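Local coordinates for uncharacterized protein Atu1735 (Agrobacterium tumefaciens, PDB 2PPX), which is of unknown function but, as an XRE-family-like helix-turn-helix protein, probably binds DNA, at residues 44-49 and 58-63; 51-56 and 79-84; 37-42 and 62-67. All coordinates share one frame; numbering follows the deposited sequence. Where two conformers were deposited one is given.

Interaction 1 (44-49 and 58-63). With SO4 (sulfate ion), chain C.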
# COMPACT_ATOMS: atom_id res chain seq x y z
N LEU A 44 7.43 18.28 -15.30
CA LEU A 44 6.30 18.50 -14.41
C LEU A 44 6.81 18.71 -13.00
O LEU A 44 7.76 18.06 -12.57
CB LEU A 44 5.33 17.31 -14.43
CG LEU A 44 4.71 17.09 -15.81
CD1 LEU A 44 3.86 15.83 -15.80
CD2 LEU A 44 3.89 18.32 -16.32
N THR A 45 6.17 19.63 -12.28
CA THR A 45 6.45 19.75 -10.86
C THR A 45 5.85 18.55 -10.13
O THR A 45 5.06 17.77 -10.70
CB THR A 45 5.83 21.04 -10.27
OG1 THR A 45 4.41 20.91 -10.29
CG2 THR A 45 6.26 22.31 -11.04
N GLN A 46 6.21 18.39 -8.86
CA GLN A 46 5.63 17.30 -8.06
C GLN A 46 4.10 17.41 -8.00
O GLN A 46 3.39 16.40 -8.15
CB GLN A 46 6.23 17.26 -6.66
CG GLN A 46 7.76 16.89 -6.65
CD GLN A 46 8.31 16.81 -5.23
OE1 GLN A 46 7.90 17.58 -4.37
NE2 GLN A 46 9.21 15.87 -4.97
N GLU A 47 3.60 18.62 -7.80
CA GLU A 47 2.17 18.93 -7.74
C GLU A 47 1.45 18.54 -9.02
O GLU A 47 0.39 17.92 -9.01
CB GLU A 47 1.98 20.45 -7.52
CG GLU A 47 2.35 20.95 -6.13
CD GLU A 47 3.86 21.06 -5.85
OE1 GLU A 47 4.15 21.36 -4.67
OE2 GLU A 47 4.73 20.87 -6.75
N GLU A 48 2.03 18.94 -10.15
CA GLU A 48 1.46 18.65 -11.45
C GLU A 48 1.41 17.14 -11.74
O GLU A 48 0.40 16.63 -12.24
CB GLU A 48 2.24 19.37 -12.56
CG GLU A 48 2.10 20.89 -12.51
CD GLU A 48 3.02 21.62 -13.47
OE1 GLU A 48 4.14 21.15 -13.76
OE2 GLU A 48 2.62 22.69 -13.94
N PHE A 49 2.52 16.46 -11.46
CA PHE A 49 2.63 15.03 -11.71
C PHE A 49 1.63 14.29 -10.82
O PHE A 49 0.90 13.41 -11.30
CB PHE A 49 4.09 14.54 -11.46
CG PHE A 49 4.36 13.13 -12.00
CD1 PHE A 49 4.06 12.01 -11.21
CD2 PHE A 49 4.89 12.94 -13.28
CE1 PHE A 49 4.28 10.72 -11.68
CE2 PHE A 49 5.13 11.67 -13.77
CZ PHE A 49 4.82 10.54 -12.95
N GLY A 58 2.34 13.20 -1.00
CA GLY A 58 3.27 12.75 0.03
C GLY A 58 3.96 11.47 -0.37
O GLY A 58 5.17 11.35 -0.26
N THR A 59 3.19 10.50 -0.88
CA THR A 59 3.84 9.29 -1.32
C THR A 59 4.77 9.49 -2.55
O THR A 59 5.84 8.87 -2.59
CB THR A 59 2.87 8.09 -1.38
OG1 THR A 59 3.62 6.88 -1.28
CG2 THR A 59 2.02 8.08 -2.65
N LEU A 60 4.42 10.35 -3.50
CA LEU A 60 5.31 10.74 -4.59
C LEU A 60 6.63 11.24 -3.96
O LEU A 60 7.71 10.81 -4.36
CB LEU A 60 4.67 11.85 -5.46
CG LEU A 60 5.46 12.36 -6.69
CD1 LEU A 60 4.49 12.98 -7.74
CD2 LEU A 60 6.42 13.44 -6.24
N ARG A 61 6.52 12.14 -2.98
CA ARG A 61 7.71 12.70 -2.34
C ARG A 61 8.50 11.60 -1.62
O ARG A 61 9.73 11.58 -1.70
CB ARG A 61 7.32 13.84 -1.37
CG ARG A 61 6.96 15.13 -2.15
CD ARG A 61 6.24 16.13 -1.27
NE ARG A 61 6.05 17.38 -2.01
CZ ARG A 61 5.21 18.35 -1.66
NH1 ARG A 61 4.44 18.22 -0.57
NH2 ARG A 61 5.13 19.45 -2.40
N ASP A 62 7.79 10.67 -0.96
CA ASP A 62 8.51 9.55 -0.32
C ASP A 62 9.30 8.75 -1.35
O ASP A 62 10.44 8.39 -1.08
CB ASP A 62 7.58 8.59 0.41
CG ASP A 62 7.07 9.12 1.73
OD1 ASP A 62 7.71 10.02 2.36
OD2 ASP A 62 6.03 8.56 2.19
N TRP A 63 8.69 8.44 -2.48
CA TRP A 63 9.36 7.66 -3.51
C TRP A 63 10.60 8.41 -4.04
O TRP A 63 11.70 7.82 -4.17
CB TRP A 63 8.41 7.27 -4.65
CG TRP A 63 7.25 6.39 -4.26
CD1 TRP A 63 7.07 5.70 -3.08
CD2 TRP A 63 6.08 6.15 -5.05
NE1 TRP A 63 5.87 5.05 -3.11
CE2 TRP A 63 5.26 5.27 -4.31
CE3 TRP A 63 5.68 6.55 -6.33
CZ2 TRP A 63 4.02 4.82 -4.79
CZ3 TRP A 63 4.46 6.08 -6.82
CH2 TRP A 63 3.64 5.24 -6.03
S SO4 C . 2.04 20.90 0.10
O1 SO4 C . 3.13 21.23 -0.83
O2 SO4 C . 0.75 20.96 -0.61
O3 SO4 C . 2.21 19.55 0.64
O4 SO4 C . 2.06 21.83 1.22
O HOH W 1 6.63 20.29 -4.60
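L60 lies between Q46 and F49 and makes the tight half of this contact. Its first torsion sets CG anti to the backbone N (chi1 -179°), which sends the two methyls across to helix 46-53. CD1 lies 3.6 Å from CD1 of F49, meeting the ring obliquely, while CD2 is 3.7 Å from CG of Q46. F49 continues inward to I81 of helix 72-83, so this half belongs to the core of the domain.

Around R61 the contact is looser and wetter. Its chain runs extended from CG to NE and crosses Q46 at about a right angle. NE donates to OE1 of Q46 at 3.0 Å in a nearly straight bond (171°), reaching the oxygen from above the carbonyl plane, 42° out of it. The other end of that amide is held too, because Q46 NE2 donates to E64. A water donates to Q46 OE1 and accepts from R61 NH2. In one of its two conformers E47 OE1 comes 3.1 Å from R61 NH2, a salt bridge left doubtful by the second conformer, as is the water's bond to that oxygen. Beyond them R61 NH1 donates to sulfate O3 at 2.9 Å; the ion, probably from the crystallisation liquor, is also bound by R67 of the second subunit.

The pair of helices is the helix-turn-helix, and T45 starts the first of them with a capping box closed by E48. With apolar groups inside and R61 offering N-H groups to an anion outside, the chemistry suggests, without proving, that this side could accept one.

Interaction 2 (51-56 and 79-84). With SO4 (sulfate ion), chain G; SO4 (sulfate ion), chain E.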
# COMPACT_ATOMS: atom_id res chain seq x y z
N ALA A 51 -1.24 15.43 -9.56
CA ALA A 51 -2.61 15.64 -10.03
C ALA A 51 -2.86 14.94 -11.37
O ALA A 51 -3.92 14.34 -11.57
CB ALA A 51 -2.94 17.15 -10.14
N ARG A 52 -1.91 15.01 -12.29
CA ARG A 52 -2.10 14.41 -13.61
C ARG A 52 -2.22 12.87 -13.56
O ARG A 52 -3.03 12.27 -14.29
CB ARG A 52 -0.97 14.83 -14.55
CG ARG A 52 -1.17 14.43 -15.98
CD ARG A 52 -0.14 15.09 -16.87
NE ARG A 52 -0.35 16.54 -16.92
CZ ARG A 52 0.34 17.38 -17.69
NH1 ARG A 52 1.29 16.93 -18.50
NH2 ARG A 52 0.08 18.67 -17.66
N TYR A 53 -1.43 12.25 -12.69
CA TYR A 53 -1.34 10.79 -12.64
C TYR A 53 -1.96 10.12 -11.41
O TYR A 53 -1.83 8.91 -11.24
CB TYR A 53 0.12 10.33 -12.87
CG TYR A 53 0.58 10.74 -14.25
CD1 TYR A 53 -0.00 10.17 -15.40
CD2 TYR A 53 1.55 11.72 -14.42
CE1 TYR A 53 0.40 10.56 -16.68
CE2 TYR A 53 1.98 12.11 -15.71
CZ TYR A 53 1.37 11.53 -16.82
OH TYR A 53 1.73 11.90 -18.09
N HIS A 54 -2.65 10.91 -10.58
CA HIS A 54 -3.39 10.42 -9.41
C HIS A 54 -2.50 9.66 -8.42
O HIS A 54 -2.86 8.58 -7.93
CB HIS A 54 -4.61 9.60 -9.83
CG HIS A 54 -5.56 10.34 -10.72
ND1 HIS A 54 -6.92 10.24 -10.61
CD2 HIS A 54 -5.34 11.26 -11.70
CE1 HIS A 54 -7.50 11.02 -11.50
NE2 HIS A 54 -6.56 11.65 -12.18
N ILE A 55 -1.34 10.22 -8.15
CA ILE A 55 -0.44 9.68 -7.11
C ILE A 55 -0.40 10.71 -5.98
O ILE A 55 -0.01 11.84 -6.19
CB ILE A 55 0.95 9.42 -7.66
CG1 ILE A 55 0.89 8.36 -8.80
CG2 ILE A 55 1.92 8.97 -6.53
CD1 ILE A 55 2.10 8.35 -9.65
N PRO A 56 -0.83 10.32 -4.78
CA PRO A 56 -0.90 11.30 -3.66
C PRO A 56 0.49 11.93 -3.46
O PRO A 56 1.51 11.28 -3.65
CB PRO A 56 -1.33 10.44 -2.45
CG PRO A 56 -1.99 9.23 -3.07
CD PRO A 56 -1.21 8.96 -4.36
N LYS A 79 5.73 2.46 -15.24
CA LYS A 79 6.20 2.04 -16.56
C LYS A 79 5.24 2.46 -17.69
O LYS A 79 5.68 2.89 -18.77
CB LYS A 79 6.49 0.54 -16.59
CG LYS A 79 6.82 0.05 -18.00
CD LYS A 79 8.06 -0.81 -18.00
CE LYS A 79 8.59 -1.03 -19.42
NZ LYS A 79 8.78 -2.49 -19.62
N ILE A 80 3.92 2.38 -17.45
CA ILE A 80 2.97 2.79 -18.48
C ILE A 80 3.03 4.28 -18.71
O ILE A 80 2.98 4.73 -19.86
CB ILE A 80 1.49 2.42 -18.13
CG1 ILE A 80 1.37 0.95 -17.73
CG2 ILE A 80 0.59 2.76 -19.32
CD1 ILE A 80 1.90 0.00 -18.74
N ILE A 81 3.13 5.03 -17.62
CA ILE A 81 3.28 6.49 -17.72
C ILE A 81 4.51 6.82 -18.58
O ILE A 81 4.44 7.61 -19.52
CB ILE A 81 3.44 7.16 -16.31
CG1 ILE A 81 2.15 7.00 -15.49
CG2 ILE A 81 3.85 8.65 -16.45
CD1 ILE A 81 2.30 7.40 -14.03
N ALA A 82 5.64 6.19 -18.26
CA ALA A 82 6.88 6.37 -19.03
C ALA A 82 6.72 6.06 -20.53
O ALA A 82 7.21 6.83 -21.40
CB ALA A 82 8.01 5.54 -18.43
N VAL A 83 6.04 4.96 -20.86
CA VAL A 83 5.85 4.56 -22.26
C VAL A 83 4.88 5.50 -22.98
O VAL A 83 5.08 5.82 -24.15
CB VAL A 83 5.40 3.06 -22.40
CG1 VAL A 83 5.06 2.71 -23.84
CG2 VAL A 83 6.49 2.14 -21.90
N ASP A 84 3.84 5.95 -22.28
CA ASP A 84 2.81 6.81 -22.89
C ASP A 84 2.24 7.84 -21.92
O ASP A 84 1.13 7.66 -21.40
CB ASP A 84 1.67 5.99 -23.47
CG ASP A 84 0.74 6.84 -24.36
OD1 ASP A 84 1.09 8.00 -24.71
OD2 ASP A 84 -0.34 6.34 -24.70
S SO4 G . 2.10 19.93 -20.44
O1 SO4 G . 2.00 20.96 -19.40
O2 SO4 G . 2.96 18.83 -20.00
O3 SO4 G . 0.77 19.42 -20.76
O4 SO4 G . 2.66 20.51 -21.66
S SO4 E . -9.67 8.98 -7.45
O1 SO4 E . -9.61 7.61 -7.97
O2 SO4 E . -9.65 8.95 -5.99
O3 SO4 E . -8.55 9.81 -7.90
O4 SO4 E . -10.91 9.58 -7.94
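Y53, in the last turn of helix 46-53, lays its ring against I81 of helix 72-83, and its side chain meets that one residue nearly all along its length. CB is 3.8 Å from I81 CD1. The first torsion sets CG beside the backbone N (chi1 -63°), and CG touches the same methyl at 3.8 Å. One step out, CD1 faces I81 CG1 at 3.8 Å. At the far end CZ sits 3.8 Å from I81 CG2, the branch methyl. This methyl stands over the ring, 3.9 Å from its centroid and 14° off the normal, a CH-pi contact. The two branches of I81 thus cover the ring from root to far end along one face. The opposite face is covered from within the helix by R52 CG, 3.9 Å above the plane and over the centre. At the tip, OH is hydrogen-bonded to the backbone O of P85, where helix 85-92 begins, and F49 adds a second aromatic ring tilted against Y53.

Past Y53 the chain enters the turn of the helix-turn-helix: H54 leaves the helix with positive phi, and P56 is the N-cap position before helix 57-64. I55, between them, points inward and packs on L60 and W63. I81 of helix 72-83 reaches the turn through this residue by a loose contact, 4.5 Å between I55 CD1 and I81 CD1.

R52 bends at chi3 and donates from NH1 to a sulfate at its guanidinium edge, with O2 2.9 Å away. H54 donates from ND1 to a second sulfate and packs on Q72 of the third subunit.

Interaction 3 (37-42 and 62-67). With SO4 (sulfate ion), chain B; SO4 (sulfate ion), chain F; SO4 (sulfate ion), chain D.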
# COMPACT_ATOMS: atom_id res chain seq x y z
N ILE A 37 13.07 10.67 -12.23
CA ILE A 37 13.51 10.68 -13.64
C ILE A 37 12.38 10.97 -14.63
O ILE A 37 12.47 11.86 -15.48
CB ILE A 37 14.24 9.38 -14.05
CG1 ILE A 37 15.45 9.17 -13.11
CG2 ILE A 37 14.73 9.45 -15.56
CD1 ILE A 37 16.23 7.88 -13.37
N ILE A 38 11.31 10.20 -14.49
CA ILE A 38 10.18 10.31 -15.39
C ILE A 38 9.55 11.71 -15.25
O ILE A 38 9.32 12.37 -16.23
CB ILE A 38 9.10 9.21 -15.05
CG1 ILE A 38 9.64 7.80 -15.42
CG2 ILE A 38 7.80 9.48 -15.82
CD1 ILE A 38 8.81 6.69 -14.72
N ARG A 39 9.28 12.14 -14.00
CA ARG A 39 8.65 13.45 -13.79
C ARG A 39 9.49 14.60 -14.36
O ARG A 39 8.97 15.49 -15.04
CB ARG A 39 8.39 13.69 -12.29
CG ARG A 39 7.71 15.03 -12.02
CD ARG A 39 7.49 15.25 -10.52
NE ARG A 39 8.71 15.24 -9.71
CZ ARG A 39 9.58 16.25 -9.61
NH1 ARG A 39 9.40 17.38 -10.31
NH2 ARG A 39 10.64 16.12 -8.81
N ARG A 40 10.78 14.61 -14.05
CA ARG A 40 11.66 15.65 -14.60
C ARG A 40 11.76 15.57 -16.12
O ARG A 40 11.87 16.59 -16.81
CB ARG A 40 13.04 15.58 -13.97
CG ARG A 40 13.01 16.08 -12.54
CD ARG A 40 14.40 16.17 -11.99
NE ARG A 40 14.37 16.80 -10.67
CZ ARG A 40 15.41 16.93 -9.86
NH1 ARG A 40 15.24 17.53 -8.67
NH2 ARG A 40 16.60 16.45 -10.20
N ALA A 41 11.69 14.36 -16.67
CA ALA A 41 11.80 14.27 -18.13
C ALA A 41 10.55 14.81 -18.83
O ALA A 41 10.63 15.27 -19.99
CB ALA A 41 12.09 12.86 -18.56
N LEU A 42 9.43 14.77 -18.12
CA LEU A 42 8.17 15.35 -18.57
C LEU A 42 8.02 16.84 -18.21
O LEU A 42 7.02 17.44 -18.58
CB LEU A 42 6.99 14.56 -17.99
CG LEU A 42 6.90 13.06 -18.33
CD1 LEU A 42 5.68 12.42 -17.66
CD2 LEU A 42 6.90 12.85 -19.85
N ASP A 62 7.79 10.67 -0.96
CA ASP A 62 8.51 9.55 -0.32
C ASP A 62 9.30 8.75 -1.35
O ASP A 62 10.44 8.39 -1.08
CB ASP A 62 7.58 8.59 0.41
CG ASP A 62 7.07 9.12 1.73
OD1 ASP A 62 7.71 10.02 2.36
OD2 ASP A 62 6.03 8.56 2.19
N TRP A 63 8.69 8.44 -2.48
CA TRP A 63 9.36 7.66 -3.51
C TRP A 63 10.60 8.41 -4.04
O TRP A 63 11.70 7.82 -4.17
CB TRP A 63 8.41 7.27 -4.65
CG TRP A 63 7.25 6.39 -4.26
CD1 TRP A 63 7.07 5.70 -3.08
CD2 TRP A 63 6.08 6.15 -5.05
NE1 TRP A 63 5.87 5.05 -3.11
CE2 TRP A 63 5.26 5.27 -4.31
CE3 TRP A 63 5.68 6.55 -6.33
CZ2 TRP A 63 4.02 4.82 -4.79
CZ3 TRP A 63 4.46 6.08 -6.82
CH2 TRP A 63 3.64 5.24 -6.03
N GLU A 64 10.43 9.71 -4.30
CA GLU A 64 11.53 10.54 -4.86
C GLU A 64 12.69 10.73 -3.89
O GLU A 64 13.86 10.81 -4.32
CB GLU A 64 10.98 11.88 -5.37
CG GLU A 64 10.12 11.72 -6.62
CD GLU A 64 9.89 13.05 -7.35
OE1 GLU A 64 10.36 14.11 -6.85
OE2 GLU A 64 9.23 13.03 -8.41
N GLN A 65 12.39 10.74 -2.60
CA GLN A 65 13.41 10.90 -1.58
C GLN A 65 13.99 9.58 -1.05
O GLN A 65 14.85 9.60 -0.17
CB GLN A 65 12.88 11.77 -0.42
CG GLN A 65 12.52 13.17 -0.91
CD GLN A 65 11.96 14.05 0.17
OE1 GLN A 65 10.74 14.17 0.32
NE2 GLN A 65 12.85 14.68 0.95
N GLY A 66 13.53 8.45 -1.56
CA GLY A 66 13.99 7.16 -1.05
C GLY A 66 13.46 6.82 0.34
O GLY A 66 14.03 5.98 1.01
N ARG A 67 12.34 7.43 0.76
CA ARG A 67 11.77 7.13 2.08
C ARG A 67 10.90 5.89 2.04
O ARG A 67 10.62 5.30 3.08
CB ARG A 67 10.99 8.32 2.61
CG ARG A 67 11.92 9.49 2.88
CD ARG A 67 11.24 10.39 3.80
NE ARG A 67 10.75 11.60 3.18
CZ ARG A 67 11.17 12.81 3.53
NH1 ARG A 67 12.09 12.97 4.50
NH2 ARG A 67 10.67 13.88 2.93
S SO4 B . 12.10 19.65 -9.25
O1 SO4 B . 12.87 20.72 -8.65
O2 SO4 B . 12.40 18.47 -8.46
O3 SO4 B . 10.70 20.03 -9.35
O4 SO4 B . 12.48 19.39 -10.64
S SO4 F . 18.36 16.78 -6.89
O1 SO4 F . 17.10 17.02 -6.20
O2 SO4 F . 19.47 16.95 -5.95
O3 SO4 F . 18.38 15.41 -7.42
O4 SO4 F . 18.51 17.74 -7.99
S SO4 D . 10.97 17.29 4.65
O1 SO4 D . 10.24 17.99 5.71
O2 SO4 D . 11.98 16.41 5.25
O3 SO4 D . 10.07 16.48 3.84
O4 SO4 D . 11.61 18.26 3.77
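R39 and E64 meet edge to edge: their chains cross at about a right angle, yet the guanidinium and carboxylate planes are only 27° apart. The grip is side-on, with two nitrogens taking one oxygen each. NE donates to OE2 at 2.6 Å and at 178°, lying on the syn lone pair of that oxygen and in the guanidinium plane. NH2 donates to OE1 at 2.8 Å, tilted somewhat from both planes. R39 runs straight to CD and then bends (chi3 59°), which turns the NE and NH2 edge toward helix 57-64. E64, extended beyond CG, reaches back from the last turn of that helix.

Both ends of the bridge are buried, and R39 has a further partner that helps fix its rotation: NH1 donates to the backbone O of L44. A buried arginine-glutamate bridge between the first helix and the end of the recognition helix is also found in relatives such as the 434 repressor; here it ties helix 34-41 to the helix-turn-helix.

The outer edge of R39 faces a sulfate, with NH1 3.1 Å from its O3 and NH2 3.0 Å from its O2. R40, from the next position on the helix, shares that O2 through NH1 at 3.0 Å, and the same nitrogen donates to O1 of a second sulfate at 3.1 Å. These ions probably come from the crystallisation liquor, and R40 also touches a crystal neighbour.

Helix 57-64 ends in a Schellman motif, G66 taking positive phi and R67 N bonding back to D62 O. R67 NE forms a long, weak ion pair with D62 OD1, whose carboxylate also accepts from the backbone N of G58 and T59 of the second subunit.

From the N terminus, helix 34-41 opens interaction 3, which closes onto 62-67, at the end of helix 57-64, once helix 46-53 has been passed. Interaction 1, joining 44-49 to 58-63, closes the shorter loop inside that span; the two end on the same stretch and share D62 and W63. Interaction 2 starts at 51-56, within both loops, and leaves them to reach 79-84, so it crosses each. Interactions 1 and 3 thus set the first helix and the helix-turn-helix against one another, while interaction 2 brings helix 72-83 against the last turn of helix 46-53 and, loosely, against I55 of the turn. I81 also packs on F49 and I38, and I55 on W63, joining all three contacts through apolar side chains.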